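Local structure of aminopeptidase N (Francisella tularensis subsp. tularensis, 5DLL) at residues F365-D368 with A369-M372; S380-E383 with M384-Y388; N856-E859 with I860-S864; K814-H817 with Q818-A821. The protein probably removes N-terminal amino acids, alanine by preference, from intracellular peptides as a zinc-dependent aminopeptidase of the M1 family. All coordinates share one frame; numbering follows the deposited sequence.

Interaction 1: F365-D368 with A369-M372; sequences FAED and ASPM
Ser370 makes the principal polar contact: its OG donates to Glu367 O at 2.7 Å. It comes in at 123° to the C=O bond, tilted from the carbonyl plane. With chi1 at 76°, OG stands between the backbone N and the carbonyl carbon, which folds the hydroxyl back over the preceding turn. Ser370 OG also accepts a weak bond from Met372 N at 3.1 Å. Serine suits the place because one small hydroxyl can be donor to the helix and acceptor from the loop.

The backbone bonds are weaker. Ala369 N reaches Phe365 O at 3.0 Å with poor linearity, and Ser370 N adds a weak bond to Glu367 O at 3.2 Å. Glu367 O is thus gripped by both the amide and the hydroxyl of Ser370.

Packing is slight: the methyl CB of Ala369 lies 3.5 Å from Phe365 O, and the small side chain leaves little else to pack. Glu367 OE1 bonds to Thr391 and Asp368 OD2 to Gln364, so both acids have partners beyond the turn. This is the C-terminal turn of helix 349-369 passing into a loop, where the Ser370 to Met372 bond closes a weak ST turn.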
ATOM      1  N   PHE A 365       4.421   1.545 -13.590  1.00 54.11           N
ATOM      2  CA  PHE A 365       4.768   1.725 -14.999  1.00 51.79           C
ATOM      3  C   PHE A 365       4.662   3.196 -15.397  1.00 52.11           C
ATOM      4  O   PHE A 365       5.514   3.702 -16.128  1.00 55.34           O
ATOM      5  CB  PHE A 365       3.860   0.869 -15.893  1.00 52.89           C
ATOM      6  CG  PHE A 365       4.283  -0.581 -16.012  1.00 52.03           C
ATOM      7  CD1 PHE A 365       5.145  -1.176 -15.092  1.00 47.71           C
ATOM      8  CD2 PHE A 365       3.782  -1.364 -17.048  1.00 51.94           C
ATOM      9  CE1 PHE A 365       5.508  -2.506 -15.218  1.00 45.50           C
ATOM     10  CE2 PHE A 365       4.144  -2.694 -17.175  1.00 46.80           C
ATOM     11  CZ  PHE A 365       5.007  -3.265 -16.260  1.00 45.72           C
ATOM     12  N   ALA A 366       3.624   3.875 -14.906  1.00 54.69           N
ATOM     13  CA  ALA A 366       3.424   5.304 -15.184  1.00 56.37           C
ATOM     14  C   ALA A 366       4.531   6.173 -14.586  1.00 63.49           C
ATOM     15  O   ALA A 366       4.924   7.180 -15.181  1.00 65.16           O
ATOM     16  CB  ALA A 366       2.063   5.765 -14.676  1.00 52.96           C
ATOM     17  N   GLU A 367       5.020   5.782 -13.408  1.00 64.22           N
ATOM     18  CA  GLU A 367       6.134   6.470 -12.755  1.00 55.02           C
ATOM     19  C   GLU A 367       7.459   6.252 -13.493  1.00 55.62           C
ATOM     20  O   GLU A 367       8.263   7.178 -13.609  1.00 71.39           O
ATOM     21  CB  GLU A 367       6.261   6.006 -11.302  1.00 55.46           C
ATOM     22  CG  GLU A 367       7.285   6.778 -10.482  1.00 60.47           C
ATOM     23  CD  GLU A 367       7.159   6.510  -8.994  1.00 60.54           C
ATOM     24  OE1 GLU A 367       7.207   5.327  -8.588  1.00 56.87           O
ATOM     25  OE2 GLU A 367       7.014   7.485  -8.229  1.00 64.32           O
ATOM     26  N   ASP A 368       7.684   5.035 -13.987  1.00 52.95           N
ATOM     27  CA  ASP A 368       8.900   4.719 -14.743  1.00 56.65           C
ATOM     28  C   ASP A 368       8.886   5.316 -16.157  1.00 66.22           C
ATOM     29  O   ASP A 368       9.936   5.412 -16.796  1.00 79.30           O
ATOM     30  CB  ASP A 368       9.131   3.199 -14.813  1.00 60.08           C
ATOM     31  CG  ASP A 368       9.926   2.654 -13.623  1.00 64.61           C
ATOM     32  OD1 ASP A 368      10.496   3.442 -12.829  1.00 75.33           O
ATOM     33  OD2 ASP A 368       9.988   1.412 -13.494  1.00 56.03           O
ATOM     34  N   ALA A 369       7.704   5.703 -16.641  1.00 69.82           N
ATOM     35  CA  ALA A 369       7.564   6.416 -17.920  1.00 64.60           C
ATOM     36  C   ALA A 369       7.758   7.928 -17.765  1.00 66.17           C
ATOM     37  O   ALA A 369       8.010   8.628 -18.748  1.00 64.99           O
ATOM     38  CB  ALA A 369       6.199   6.131 -18.528  1.00 61.63           C
ATOM     39  N   SER A 370       7.641   8.417 -16.529  1.00 67.61           N
ATOM     40  CA  SER A 370       7.681   9.850 -16.234  1.00 67.02           C
ATOM     41  C   SER A 370       9.116  10.377 -16.067  1.00 69.50           C
ATOM     42  O   SER A 370      10.071   9.593 -16.015  1.00 58.81           O
ATOM     43  CB  SER A 370       6.854  10.144 -14.966  1.00 64.83           C
ATOM     44  OG  SER A 370       7.533   9.766 -13.774  1.00 54.50           O
ATOM     45  N   PRO A 371       9.271  11.718 -15.995  1.00 71.14           N
ATOM     46  CA  PRO A 371      10.545  12.334 -15.605  1.00 71.63           C
ATOM     47  C   PRO A 371      10.985  11.986 -14.180  1.00 72.13           C
ATOM     48  O   PRO A 371      12.169  12.102 -13.862  1.00 69.28           O
ATOM     49  CB  PRO A 371      10.258  13.837 -15.704  1.00 69.20           C
ATOM     50  CG  PRO A 371       9.131  13.951 -16.668  1.00 71.08           C
ATOM     51  CD  PRO A 371       8.294  12.726 -16.449  1.00 69.42           C
ATOM     52  N   MET A 372      10.039  11.567 -13.339  1.00 77.46           N
ATOM     53  CA  MET A 372      10.328  11.173 -11.957  1.00 70.94           C
ATOM     54  C   MET A 372      10.889   9.754 -11.845  1.00 58.71           C
ATOM     55  O   MET A 372      11.127   9.279 -10.736  1.00 57.54           O
ATOM     56  CB  MET A 372       9.056  11.271 -11.102  1.00 78.41           C
ATOM     57  CG  MET A 372       8.380  12.636 -11.110  1.00 92.38           C
ATOM     58  SD  MET A 372       9.379  13.930 -10.347  1.00102.39           S
ATOM     59  CE  MET A 372       9.252  13.490  -8.612  1.00 90.11           C
TER

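Interaction 2: S380-E383 with M384-Y388; sequences SYIE and MNNFY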
ATOM      1  N   SER A 380      20.821   8.784  -5.291  1.00 47.15           N
ATOM      2  CA  SER A 380      20.742  10.123  -4.720  1.00 47.85           C
ATOM      3  C   SER A 380      19.332  10.454  -4.255  1.00 48.21           C
ATOM      4  O   SER A 380      18.364   9.853  -4.724  1.00 43.61           O
ATOM      5  CB  SER A 380      21.160  11.165  -5.757  1.00 51.71           C
ATOM      6  OG  SER A 380      20.226  11.214  -6.823  1.00 48.93           O
ATOM      7  N   TYR A 381      19.230  11.421  -3.343  1.00 53.89           N
ATOM      8  CA  TYR A 381      17.940  12.007  -2.960  1.00 55.96           C
ATOM      9  C   TYR A 381      18.093  13.416  -2.370  1.00 59.33           C
ATOM     10  O   TYR A 381      19.190  13.831  -1.983  1.00 50.80           O
ATOM     11  CB  TYR A 381      17.174  11.085  -1.993  1.00 58.23           C
ATOM     12  CG  TYR A 381      17.534  11.211  -0.520  1.00 56.53           C
ATOM     13  CD1 TYR A 381      18.673  10.603  -0.003  1.00 60.02           C
ATOM     14  CD2 TYR A 381      16.714  11.912   0.359  1.00 55.27           C
ATOM     15  CE1 TYR A 381      18.996  10.703   1.343  1.00 57.17           C
ATOM     16  CE2 TYR A 381      17.026  12.022   1.705  1.00 60.35           C
ATOM     17  CZ  TYR A 381      18.167  11.413   2.195  1.00 62.73           C
ATOM     18  OH  TYR A 381      18.484  11.519   3.531  1.00 61.92           O
ATOM     19  N   ILE A 382      16.972  14.135  -2.317  1.00 63.36           N
ATOM     20  CA  ILE A 382      16.901  15.500  -1.792  1.00 69.31           C
ATOM     21  C   ILE A 382      16.159  15.495  -0.451  1.00 73.03           C
ATOM     22  O   ILE A 382      16.706  15.911   0.571  1.00 72.26           O
ATOM     23  CB  ILE A 382      16.174  16.447  -2.776  1.00 73.43           C
ATOM     24  CG1 ILE A 382      16.865  16.442  -4.149  1.00 73.01           C
ATOM     25  CG2 ILE A 382      16.109  17.862  -2.211  1.00 70.67           C
ATOM     26  CD1 ILE A 382      16.015  17.008  -5.269  1.00 73.75           C
ATOM     27  N   GLU A 383      14.916  15.014  -0.472  1.00 80.17           N
ATOM     28  CA  GLU A 383      14.090  14.873   0.732  1.00 77.14           C
ATOM     29  C   GLU A 383      13.585  13.432   0.837  1.00 67.86           C
ATOM     30  O   GLU A 383      13.539  12.713  -0.163  1.00 55.46           O
ATOM     31  CB  GLU A 383      12.909  15.852   0.701  1.00 78.56           C
ATOM     32  CG  GLU A 383      12.065  15.782  -0.567  1.00 84.89           C
ATOM     33  CD  GLU A 383      10.839  16.677  -0.529  1.00 93.95           C
ATOM     34  OE1 GLU A 383      10.060  16.650  -1.506  1.00 78.86           O
ATOM     35  OE2 GLU A 383      10.650  17.407   0.466  1.00108.31           O
ATOM     36  N   MET A 384      13.202  13.024   2.046  1.00 68.67           N
ATOM     37  CA  MET A 384      12.736  11.652   2.308  1.00 69.45           C
ATOM     38  C   MET A 384      11.544  11.208   1.454  1.00 67.52           C
ATOM     39  O   MET A 384      11.389  10.017   1.189  1.00 77.46           O
ATOM     40  CB  MET A 384      12.385  11.473   3.791  1.00 72.99           C
ATOM     41  CG  MET A 384      13.588  11.255   4.697  1.00 75.95           C
ATOM     42  SD  MET A 384      14.538   9.776   4.287  1.00 68.45           S
ATOM     43  CE  MET A 384      13.290   8.498   4.412  1.00 59.54           C
ATOM     44  N   ASN A 385      10.711  12.159   1.032  1.00 67.31           N
ATOM     45  CA  ASN A 385       9.543  11.868   0.188  1.00 66.82           C
ATOM     46  C   ASN A 385       9.891  11.334  -1.204  1.00 62.76           C
ATOM     47  O   ASN A 385       9.025  10.786  -1.885  1.00 60.84           O
ATOM     48  CB  ASN A 385       8.658  13.113   0.051  1.00 79.66           C
ATOM     49  CG  ASN A 385       8.014  13.518   1.364  1.00 91.98           C
ATOM     50  OD1 ASN A 385       7.297  12.733   1.984  1.00106.63           O
ATOM     51  ND2 ASN A 385       8.264  14.751   1.791  1.00 92.27           N
ATOM     52  N   ASN A 386      11.145  11.506  -1.627  1.00 67.75           N
ATOM     53  CA  ASN A 386      11.645  10.912  -2.873  1.00 62.20           C
ATOM     54  C   ASN A 386      11.603   9.381  -2.843  1.00 57.62           C
ATOM     55  O   ASN A 386      11.450   8.738  -3.881  1.00 61.10           O
ATOM     56  CB  ASN A 386      13.085  11.367  -3.158  1.00 72.69           C
ATOM     57  CG  ASN A 386      13.202  12.866  -3.410  1.00 69.60           C
ATOM     58  OD1 ASN A 386      12.320  13.643  -3.043  1.00 65.08           O
ATOM     59  ND2 ASN A 386      14.302  13.276  -4.035  1.00 61.27           N
ATOM     60  N   PHE A 387      11.747   8.809  -1.647  1.00 56.49           N
ATOM     61  CA  PHE A 387      11.730   7.357  -1.462  1.00 52.05           C
ATOM     62  C   PHE A 387      10.330   6.750  -1.327  1.00 47.34           C
ATOM     63  O   PHE A 387      10.145   5.568  -1.608  1.00 45.23           O
ATOM     64  CB  PHE A 387      12.544   6.972  -0.224  1.00 54.30           C
ATOM     65  CG  PHE A 387      14.018   7.246  -0.347  1.00 54.31           C
ATOM     66  CD1 PHE A 387      14.755   6.707  -1.394  1.00 51.38           C
ATOM     67  CD2 PHE A 387      14.674   8.018   0.604  1.00 50.92           C
ATOM     68  CE1 PHE A 387      16.112   6.947  -1.503  1.00 51.90           C
ATOM     69  CE2 PHE A 387      16.031   8.256   0.504  1.00 53.63           C
ATOM     70  CZ  PHE A 387      16.751   7.721  -0.551  1.00 57.56           C
ATOM     71  N   TYR A 388       9.355   7.539  -0.881  1.00 43.09           N
ATOM     72  CA  TYR A 388       8.002   7.025  -0.643  1.00 41.07           C
ATOM     73  C   TYR A 388       7.199   6.966  -1.943  1.00 41.15           C
ATOM     74  O   TYR A 388       6.301   7.775  -2.172  1.00 44.48           O
ATOM     75  CB  TYR A 388       7.286   7.867   0.423  1.00 42.99           C
ATOM     76  CG  TYR A 388       8.062   8.022   1.726  1.00 48.90           C
ATOM     77  CD1 TYR A 388       8.964   7.043   2.152  1.00 50.62           C
ATOM     78  CD2 TYR A 388       7.881   9.138   2.543  1.00 50.86           C
ATOM     79  CE1 TYR A 388       9.667   7.179   3.337  1.00 53.53           C
ATOM     80  CE2 TYR A 388       8.585   9.277   3.734  1.00 57.54           C
ATOM     81  CZ  TYR A 388       9.475   8.289   4.123  1.00 56.96           C
ATOM     82  OH  TYR A 388      10.184   8.391   5.295  1.00 64.05           O
TER
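A Met-aromatic contact between Met384 and Tyr381, with Phe387 packed on the same tyrosine, lies in the zinc-binding M1 peptidase domain, with the Met384 side chain about 12 Å from the bound zinc ion. Met384 SD stands 5.0 Å from the centroid of the Tyr381 ring, approaching obliquely, and 4.2 Å from Tyr381 CE2. The methionine chain is bent at chi2 and chi3 (-61° and -57°), which curls the soft, polarisable sulfur round to the ring.

Phe387 comes over one face of Tyr381. Its CE2 lies 3.5 Å from Tyr381 CG, offset toward the rim of that face. The two ring planes are inclined at 47° and the centroids are 4.7 Å apart, so the pair is oblique. A flat hydrocarbon ring fits here, because Phe387 is buried.

The turn that brings these side chains together is held by one cross-bond, Asn386 N to Glu383 O at 3.1 Å, whose amide donor sits above the carbonyl plane. Phe387 N repeats the step to Met384 O at 3.1 Å, in keeping with the 3-10 segment 384-386.

Tyr381 lies on strand 380-381, paired with strand 16-17, and Lys16 adds a cation-pi contact to its ring. Phe326 meets both aromatic rings edge-to-face, while Phe387 packs on Leu328 of helix 328-346; the chain then enters helix 390-423.

Interaction 3: N856-E859 with I860-S864; sequences NVFE and IVSKS
Ser862 OG donates to Phe858 O at 2.6 Å, and Ser862 N bonds to the same oxygen at 3.1 Å. The carbonyl is therefore gripped twice by one residue. The two donors arrive from opposite faces of its plane, the amide well out of the plane and the hydroxyl only tilted from it. A chi1 of -66° sets OG anti to the carbonyl carbon and turns the hydroxyl back along the helix; the amide is placed by the backbone. Serine suits the site because its short hydroxyl can reach the carbonyl one turn earlier, so the hydroxyl hydrogen is used within the helix.

The other backbone bonds keep the i to i+4 helical pattern: Val861 N to Val857 O and Lys863 N to Glu859 O are each 3.0 Å, and Ile860 N to Asn856 O is 3.2 Å.

Further out, the Ser862 hydroxyl also lies over one face of the Phe858 ring, offset toward its rim, with OG 3.7 Å from CE2. Asn856 and Ile860 run side by side, pointing the same way, and the CD1 methyl of Ile860 meets Asn856 OD1 at 3.4 Å. On the buried side Val857 and Val861 are likewise aligned, CG1 to CG2 at 4.2 Å. Beta-branched valines give compact, rigid surfaces there, and both rest on Ile848 of helix 835-849. By contrast, Glu859 and Lys863 are exposed, as charged residues on the outer side should be.

Such a division into a buried apolar side and a polar outer side is that of an amphipathic helix, here helix 855-866 near the C-terminus of the helical domain, a region assigned to ARM-like repeats.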
ATOM      1  N   ASN A 856       1.458  27.143  -3.096  1.00 59.19           N
ATOM      2  CA  ASN A 856       1.446  25.692  -3.344  1.00 62.32           C
ATOM      3  C   ASN A 856       0.724  25.319  -4.645  1.00 50.78           C
ATOM      4  O   ASN A 856       1.302  24.681  -5.531  1.00 48.07           O
ATOM      5  CB  ASN A 856       0.799  24.970  -2.141  1.00 69.78           C
ATOM      6  CG  ASN A 856       0.938  23.451  -2.203  1.00 84.08           C
ATOM      7  OD1 ASN A 856       1.703  22.908  -3.002  1.00105.62           O
ATOM      8  ND2 ASN A 856       0.195  22.757  -1.343  1.00 77.62           N
ATOM      9  N   VAL A 857      -0.532  25.743  -4.749  1.00 41.08           N
ATOM     10  CA  VAL A 857      -1.382  25.458  -5.905  1.00 36.36           C
ATOM     11  C   VAL A 857      -0.902  26.169  -7.176  1.00 39.68           C
ATOM     12  O   VAL A 857      -0.920  25.580  -8.261  1.00 39.50           O
ATOM     13  CB  VAL A 857      -2.844  25.868  -5.613  1.00 34.20           C
ATOM     14  CG1 VAL A 857      -3.699  25.809  -6.872  1.00 31.54           C
ATOM     15  CG2 VAL A 857      -3.426  24.994  -4.509  1.00 32.65           C
ATOM     16  N   PHE A 858      -0.497  27.434  -7.040  1.00 41.30           N
ATOM     17  CA  PHE A 858       0.046  28.206  -8.161  1.00 39.17           C
ATOM     18  C   PHE A 858       1.265  27.517  -8.779  1.00 41.41           C
ATOM     19  O   PHE A 858       1.408  27.491  -9.997  1.00 45.53           O
ATOM     20  CB  PHE A 858       0.424  29.633  -7.720  1.00 42.22           C
ATOM     21  CG  PHE A 858       0.927  30.500  -8.845  1.00 41.33           C
ATOM     22  CD1 PHE A 858       0.039  31.209  -9.644  1.00 40.85           C
ATOM     23  CD2 PHE A 858       2.285  30.586  -9.123  1.00 40.91           C
ATOM     24  CE1 PHE A 858       0.494  31.987 -10.697  1.00 38.50           C
ATOM     25  CE2 PHE A 858       2.747  31.362 -10.175  1.00 40.90           C
ATOM     26  CZ  PHE A 858       1.849  32.063 -10.964  1.00 39.54           C
ATOM     27  N   GLU A 859       2.134  26.964  -7.935  1.00 47.86           N
ATOM     28  CA  GLU A 859       3.374  26.313  -8.382  1.00 57.14           C
ATOM     29  C   GLU A 859       3.084  25.032  -9.160  1.00 56.40           C
ATOM     30  O   GLU A 859       3.579  24.841 -10.271  1.00 50.99           O
ATOM     31  CB  GLU A 859       4.273  25.977  -7.182  1.00 66.05           C
ATOM     32  CG  GLU A 859       4.693  27.173  -6.331  1.00 76.74           C
ATOM     33  CD  GLU A 859       6.105  27.653  -6.600  1.00 87.08           C
ATOM     34  OE1 GLU A 859       6.265  28.822  -7.012  1.00 85.28           O
ATOM     35  OE2 GLU A 859       7.053  26.865  -6.390  1.00 95.81           O
ATOM     36  N   ILE A 860       2.272  24.161  -8.569  1.00 59.62           N
ATOM     37  CA  ILE A 860       1.961  22.860  -9.161  1.00 60.78           C
ATOM     38  C   ILE A 860       1.224  23.022 -10.494  1.00 53.60           C
ATOM     39  O   ILE A 860       1.615  22.428 -11.500  1.00 49.94           O
ATOM     40  CB  ILE A 860       1.150  21.981  -8.177  1.00 68.28           C
ATOM     41  CG1 ILE A 860       2.028  21.600  -6.978  1.00 90.81           C
ATOM     42  CG2 ILE A 860       0.645  20.716  -8.860  1.00 74.55           C
ATOM     43  CD1 ILE A 860       1.267  21.030  -5.800  1.00108.45           C
ATOM     44  N   VAL A 861       0.170  23.835 -10.498  1.00 50.56           N
ATOM     45  CA  VAL A 861      -0.602  24.105 -11.715  1.00 44.93           C
ATOM     46  C   VAL A 861       0.281  24.686 -12.819  1.00 44.80           C
ATOM     47  O   VAL A 861       0.191  24.278 -13.975  1.00 45.21           O
ATOM     48  CB  VAL A 861      -1.791  25.047 -11.423  1.00 46.96           C
ATOM     49  CG1 VAL A 861      -2.353  25.651 -12.699  1.00 53.15           C
ATOM     50  CG2 VAL A 861      -2.882  24.292 -10.680  1.00 45.12           C
ATOM     51  N   SER A 862       1.134  25.638 -12.458  1.00 52.33           N
ATOM     52  CA  SER A 862       2.080  26.217 -13.408  1.00 51.78           C
ATOM     53  C   SER A 862       2.970  25.135 -14.011  1.00 50.82           C
ATOM     54  O   SER A 862       3.210  25.124 -15.218  1.00 51.87           O
ATOM     55  CB  SER A 862       2.940  27.288 -12.729  1.00 51.02           C
ATOM     56  OG  SER A 862       2.152  28.398 -12.326  1.00 52.07           O
ATOM     57  N   LYS A 863       3.434  24.220 -13.163  1.00 52.51           N
ATOM     58  CA  LYS A 863       4.378  23.176 -13.568  1.00 57.69           C
ATOM     59  C   LYS A 863       3.818  22.218 -14.631  1.00 54.92           C
ATOM     60  O   LYS A 863       4.525  21.870 -15.578  1.00 58.26           O
ATOM     61  CB  LYS A 863       4.860  22.384 -12.348  1.00 59.59           C
ATOM     62  CG  LYS A 863       6.193  21.692 -12.565  1.00 66.80           C
ATOM     63  CD  LYS A 863       6.482  20.686 -11.467  1.00 67.90           C
ATOM     64  CE  LYS A 863       7.772  19.936 -11.746  1.00 71.75           C
ATOM     65  NZ  LYS A 863       7.938  18.786 -10.817  1.00 79.39           N
ATOM     66  N   SER A 864       2.562  21.796 -14.481  1.00 57.02           N
ATOM     67  CA  SER A 864       1.933  20.910 -15.475  1.00 53.23           C
ATOM     68  C   SER A 864       1.527  21.654 -16.751  1.00 51.67           C
ATOM     69  O   SER A 864       1.426  21.039 -17.805  1.00 61.59           O
ATOM     70  CB  SER A 864       0.722  20.165 -14.897  1.00 50.38           C
ATOM     71  OG  SER A 864      -0.477  20.888 -15.093  1.00 46.25           O
TER

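Interaction 4: K814-H817 with Q818-A821; sequences KFNH and QVAA
Asn816 OD1 is gripped by two backbone amides at the start of helix 817-824. Gln818 N donates to it at 3.0 Å, bent at the hydrogen (133°) and tilted from the side-chain amide plane, while Val819 N supplies a weaker bond at 3.4 Å that is nearly straight (168°). Asn816 is thus the N-cap. Its chi1 of -166° carries CG anti to the backbone N, which swings the amide across the first turn and brings OD1 in front of the two N-H groups. Asparagine suits the position because its side chain is short and its carbonyl oxygen is a good acceptor.

The backbone takes over from there. Ala820 N bonds to Asn816 O at 3.2 Å, and Ala821 N to His817 O at 3.1 Å, its donor above the carbonyl plane. Together they begin the regular helical pattern.

Packing is carried by the amide group of the asparagine against Val819. The side chains of Asn816 and Val819 cross at about a right angle, and the valine CG2 methyl lies 3.5 Å from Asn816 CG. Val819 is buried and also touches Val780 and Tyr781 of helix 777-788, where an apolar branched residue belongs. The small CB of Ala820 sits 3.4 Å from Asn816 O, and its size allows the close approach of Leu812 on helix 800-815 and Val857 on helix 855-866.

First-turn amides have no preceding helical carbonyl to bond, so the cap supplies an acceptor for two of them. A partly negative oxygen at this end would also be expected to interact favourably with the helix dipole.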
ATOM      1  N   LYS A 814      -8.952  27.982  -0.114  1.00 70.32           N
ATOM      2  CA  LYS A 814      -9.177  28.921   0.983  1.00 74.96           C
ATOM      3  C   LYS A 814      -8.968  28.259   2.350  1.00 76.27           C
ATOM      4  O   LYS A 814      -8.435  28.883   3.268  1.00 74.86           O
ATOM      5  CB  LYS A 814     -10.585  29.510   0.894  1.00 82.10           C
ATOM      6  CG  LYS A 814     -10.833  30.319  -0.370  1.00 89.20           C
ATOM      7  CD  LYS A 814     -12.214  30.952  -0.368  1.00105.56           C
ATOM      8  CE  LYS A 814     -12.428  31.825  -1.593  1.00105.93           C
ATOM      9  NZ  LYS A 814     -13.680  32.624  -1.491  1.00107.89           N
ATOM     10  N   PHE A 815      -9.374  26.995   2.466  1.00 73.57           N
ATOM     11  CA  PHE A 815      -9.299  26.254   3.730  1.00 77.99           C
ATOM     12  C   PHE A 815      -8.035  25.393   3.839  1.00 75.44           C
ATOM     13  O   PHE A 815      -7.354  25.412   4.865  1.00 74.89           O
ATOM     14  CB  PHE A 815     -10.533  25.358   3.889  1.00 80.39           C
ATOM     15  CG  PHE A 815     -11.838  26.049   3.583  1.00 95.37           C
ATOM     16  CD1 PHE A 815     -12.333  27.039   4.424  1.00104.65           C
ATOM     17  CD2 PHE A 815     -12.579  25.702   2.456  1.00 93.91           C
ATOM     18  CE1 PHE A 815     -13.535  27.673   4.146  1.00107.81           C
ATOM     19  CE2 PHE A 815     -13.781  26.333   2.174  1.00 97.05           C
ATOM     20  CZ  PHE A 815     -14.259  27.319   3.019  1.00102.15           C
ATOM     21  N   ASN A 816      -7.735  24.642   2.779  1.00 74.39           N
ATOM     22  CA  ASN A 816      -6.632  23.679   2.772  1.00 66.20           C
ATOM     23  C   ASN A 816      -5.924  23.667   1.415  1.00 63.54           C
ATOM     24  O   ASN A 816      -6.539  23.357   0.393  1.00 58.75           O
ATOM     25  CB  ASN A 816      -7.179  22.282   3.095  1.00 64.53           C
ATOM     26  CG  ASN A 816      -6.092  21.278   3.453  1.00 61.53           C
ATOM     27  OD1 ASN A 816      -4.943  21.389   3.021  1.00 56.72           O
ATOM     28  ND2 ASN A 816      -6.463  20.278   4.243  1.00 65.90           N
ATOM     29  N   HIS A 817      -4.632  23.994   1.414  1.00 63.35           N
ATOM     30  CA  HIS A 817      -3.840  24.060   0.178  1.00 55.76           C
ATOM     31  C   HIS A 817      -3.393  22.685  -0.301  1.00 54.83           C
ATOM     32  O   HIS A 817      -3.199  22.481  -1.496  1.00 62.81           O
ATOM     33  CB  HIS A 817      -2.589  24.928   0.355  1.00 56.75           C
ATOM     34  CG  HIS A 817      -2.856  26.284   0.931  1.00 58.58           C
ATOM     35  ND1 HIS A 817      -4.021  26.984   0.698  1.00 55.53           N
ATOM     36  CD2 HIS A 817      -2.092  27.077   1.718  1.00 63.07           C
ATOM     37  CE1 HIS A 817      -3.969  28.143   1.330  1.00 56.10           C
ATOM     38  NE2 HIS A 817      -2.809  28.225   1.955  1.00 62.96           N
ATOM     39  N   GLN A 818      -3.203  21.752   0.630  1.00 61.95           N
ATOM     40  CA  GLN A 818      -2.752  20.404   0.277  1.00 63.51           C
ATOM     41  C   GLN A 818      -3.858  19.692  -0.483  1.00 51.70           C
ATOM     42  O   GLN A 818      -3.617  19.116  -1.538  1.00 46.29           O
ATOM     43  CB  GLN A 818      -2.373  19.596   1.524  1.00 72.27           C
ATOM     44  CG  GLN A 818      -1.333  20.245   2.434  1.00 85.64           C
ATOM     45  CD  GLN A 818      -0.044  20.603   1.716  1.00 92.18           C
ATOM     46  OE1 GLN A 818       0.364  19.931   0.769  1.00104.52           O
ATOM     47  NE2 GLN A 818       0.606  21.668   2.171  1.00 94.35           N
ATOM     48  N   VAL A 819      -5.070  19.770   0.061  1.00 51.17           N
ATOM     49  CA  VAL A 819      -6.256  19.148  -0.523  1.00 50.08           C
ATOM     50  C   VAL A 819      -6.614  19.785  -1.862  1.00 48.03           C
ATOM     51  O   VAL A 819      -6.957  19.082  -2.818  1.00 44.56           O
ATOM     52  CB  VAL A 819      -7.464  19.248   0.440  1.00 53.46           C
ATOM     53  CG1 VAL A 819      -8.754  18.796  -0.234  1.00 52.71           C
ATOM     54  CG2 VAL A 819      -7.212  18.422   1.691  1.00 57.92           C
ATOM     55  N   ALA A 820      -6.539  21.111  -1.930  1.00 44.28           N
ATOM     56  CA  ALA A 820      -6.790  21.829  -3.183  1.00 43.47           C
ATOM     57  C   ALA A 820      -5.816  21.392  -4.286  1.00 42.96           C
ATOM     58  O   ALA A 820      -6.201  21.257  -5.449  1.00 42.33           O
ATOM     59  CB  ALA A 820      -6.700  23.333  -2.957  1.00 45.44           C
ATOM     60  N   ALA A 821      -4.561  21.165  -3.907  1.00 43.14           N
ATOM     61  CA  ALA A 821      -3.529  20.728  -4.843  1.00 47.06           C
ATOM     62  C   ALA A 821      -3.766  19.300  -5.343  1.00 52.76           C
ATOM     63  O   ALA A 821      -3.515  19.001  -6.515  1.00 52.23           O
ATOM     64  CB  ALA A 821      -2.159  20.835  -4.192  1.00 46.72           C
TER

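Overall arrangement
Interactions 3 and 4 belong together: both lie in the C-terminal helical region, their centres are about 12 Å apart, and helices 817-824 and 855-866 meet through Asn856 beside His817 and Ile860 against Ala821. Interactions 1 and 2 follow one another in the catalytic domain, on the two sides of the loop between helix 349-369 and strand 380-381, with centres about 16 Å apart and no touch. Interaction 2 is the surface contact, and it is the one built on a pair of aromatic rings with a methionine sulfur; the others are partly buried. Their polar chemistry follows position: side-chain oxygens act at the helix end in interaction 1, mid-helix in interaction 3 and at the helix start in interaction 4.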